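Local coordinates for protein minor fimbrium anchoring subunit Mfa2 (Porphyromonas gingivalis, PDB 5NFI) that tethers the minor (Mfa1) fimbriae to the bacterial outer membrane without joining the filament itself, and regulates fimbrial length, at residues Met95-Lys98 and Ala104-Ile107. Numbering follows the deposited sequence.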
HETATM    1  N   MSE A  95      -8.218  -1.866  -9.715  1.00 49.85           N
HETATM    2  CA  MSE A  95      -7.094  -0.946  -9.815  1.00 48.72           C
HETATM    3  C   MSE A  95      -5.795  -1.648 -10.168  1.00 48.38           C
HETATM    4  O   MSE A  95      -5.473  -2.665  -9.564  1.00 48.36           O
HETATM    5  CB  MSE A  95      -6.924  -0.280  -8.464  1.00 48.55           C
HETATM    6  CG  MSE A  95      -6.415   1.115  -8.396  1.00 48.22           C
HETATM    7 SE   MSE A  95      -6.228   1.395  -6.458  1.00 75.10          SE
HETATM    8  CE  MSE A  95      -4.456   0.618  -6.203  1.00132.28           C
ATOM      9  N   ARG A  96      -5.041  -1.094 -11.114  1.00 47.76           N
ATOM     10  CA  ARG A  96      -3.680  -1.547 -11.346  1.00 47.21           C
ATOM     11  C   ARG A  96      -2.730  -0.370 -11.425  1.00 46.43           C
ATOM     12  O   ARG A  96      -2.994   0.576 -12.150  1.00 46.32           O
ATOM     13  CB  ARG A  96      -3.587  -2.372 -12.628  1.00 48.61           C
ATOM     14  CG  ARG A  96      -4.190  -3.740 -12.496  1.00 49.63           C
ATOM     15  CD  ARG A  96      -4.043  -4.536 -13.756  1.00 51.62           C
ATOM     16  NE  ARG A  96      -4.985  -5.651 -13.796  1.00 53.79           N
ATOM     17  CZ  ARG A  96      -4.897  -6.737 -13.028  1.00 54.88           C
ATOM     18  NH1 ARG A  96      -3.920  -6.849 -12.141  1.00 54.14           N
ATOM     19  NH2 ARG A  96      -5.796  -7.707 -13.133  1.00 56.54           N
ATOM     20  N   LEU A  97      -1.619  -0.423 -10.692  1.00 46.15           N
ATOM     21  CA  LEU A  97      -0.641   0.653 -10.784  1.00 46.68           C
ATOM     22  C   LEU A  97      -0.142   0.768 -12.217  1.00 48.81           C
ATOM     23  O   LEU A  97       0.196  -0.238 -12.851  1.00 49.53           O
ATOM     24  CB  LEU A  97       0.518   0.433  -9.828  1.00 45.51           C
ATOM     25  CG  LEU A  97       1.530   1.583  -9.799  1.00 45.33           C
ATOM     26  CD1 LEU A  97       0.840   2.901  -9.537  1.00 45.23           C
ATOM     27  CD2 LEU A  97       2.605   1.332  -8.736  1.00 44.98           C
ATOM     28  N   LYS A  98      -0.148   1.982 -12.756  1.00 50.14           N
ATOM     29  CA  LYS A  98       0.274   2.144 -14.145  1.00 52.31           C
ATOM     30  C   LYS A  98       1.716   1.720 -14.268  1.00 53.96           C
ATOM     31  O   LYS A  98       2.535   2.006 -13.399  1.00 53.03           O
ATOM     32  CB  LYS A  98       0.094   3.582 -14.638  1.00 51.90           C
ATOM     33  CG  LYS A  98      -1.204   3.782 -15.375  1.00 52.70           C
ATOM     34  CD  LYS A  98      -1.510   5.243 -15.552  1.00 53.39           C
ATOM     35  CE  LYS A  98      -2.927   5.450 -16.065  1.00 54.41           C
ATOM     36  NZ  LYS A  98      -3.201   6.893 -16.322  1.00 55.57           N
ATOM     37  N   ALA A 104       6.942   0.365 -12.497  1.00 49.88           N
ATOM     38  CA  ALA A 104       5.874   1.200 -11.991  1.00 48.04           C
ATOM     39  C   ALA A 104       6.063   2.673 -12.357  1.00 47.78           C
ATOM     40  O   ALA A 104       7.199   3.149 -12.412  1.00 47.89           O
ATOM     41  CB  ALA A 104       5.788   1.050 -10.475  1.00 46.60           C
ATOM     42  N   THR A 105       4.956   3.396 -12.584  1.00 46.72           N
ATOM     43  CA  THR A 105       5.017   4.847 -12.653  1.00 46.02           C
ATOM     44  C   THR A 105       5.524   5.354 -11.312  1.00 45.93           C
ATOM     45  O   THR A 105       5.266   4.751 -10.268  1.00 45.25           O
ATOM     46  CB  THR A 105       3.649   5.482 -12.969  1.00 46.21           C
ATOM     47  OG1 THR A 105       3.786   6.909 -13.078  1.00 46.68           O
ATOM     48  CG2 THR A 105       2.660   5.174 -11.881  1.00 45.23           C
ATOM     49  N   ASN A 106       6.270   6.446 -11.323  1.00 46.94           N
ATOM     50  CA  ASN A 106       6.828   6.941 -10.074  1.00 47.37           C
ATOM     51  C   ASN A 106       5.758   7.537  -9.178  1.00 48.27           C
ATOM     52  O   ASN A 106       5.145   8.543  -9.544  1.00 49.40           O
ATOM     53  CB  ASN A 106       7.891   7.982 -10.347  1.00 47.56           C
ATOM     54  CG  ASN A 106       8.413   8.607  -9.089  1.00 48.26           C
ATOM     55  OD1 ASN A 106       8.435   7.985  -8.031  1.00 47.36           O
ATOM     56  ND2 ASN A 106       8.825   9.861  -9.188  1.00 50.31           N
ATOM     57  N   ILE A 107       5.549   6.944  -8.004  1.00 47.89           N
ATOM     58  CA  ILE A 107       4.498   7.421  -7.129  1.00 48.49           C
ATOM     59  C   ILE A 107       5.022   8.049  -5.838  1.00 49.50           C
ATOM     60  O   ILE A 107       4.275   8.173  -4.862  1.00 49.27           O
ATOM     61  CB  ILE A 107       3.492   6.289  -6.771  1.00 56.42           C
ATOM     62  CG1 ILE A 107       4.149   5.214  -5.901  1.00 41.50           C
ATOM     63  CG2 ILE A 107       2.801   5.739  -8.043  1.00 41.89           C
ATOM     64  CD1 ILE A 107       3.248   4.074  -5.587  1.00 41.32           C
TER
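Leu97 meets Ala104, Thr105 and Ile107 in a buried apolar contact beside a single backbone hydrogen bond, where strand 93-100 turns back through the short strand 103-104 into the loop leading to strand 113-122. Thr105 N donates to Lys98 O at 2.9 Å. Leu97 divides its two methyls between partners: CD2 rests on Ala104 CB at 3.6 Å, whereas CD1 lies 3.7 Å from Thr105 CG2. The same CD1 meets Ile107 CG2 tip to tip at 3.8 Å. With CG anti to the backbone N (chi1 -176°), the leucine fork brings both methyls within contact of residues 104-107. Strands 93-100 and 103-104 run antiparallel and form a beta hairpin, in a small sheet with strands 78-80 and 169-171 of this fimbrillin-superfamily protein; the hairpin also meets strand 182-190, where Ala104 bonds to the backbone of Tyr183. Thr105 turns its methyl inward: with OG1 anti to the backbone N (chi1 -178°), CG2 lies between N and the carbonyl carbon, from where it approaches Lys98 O at 3.5 Å and Lys98 CB at 4.1 Å. Beyond CG the lysine chain is extended and leads away from the loop, and its NZ hydrogen-bonds to Asp76 O. Tyr184, from strand 182-190, touches both Leu97 and Ala104, and His77 packs against Thr105 and Ile107.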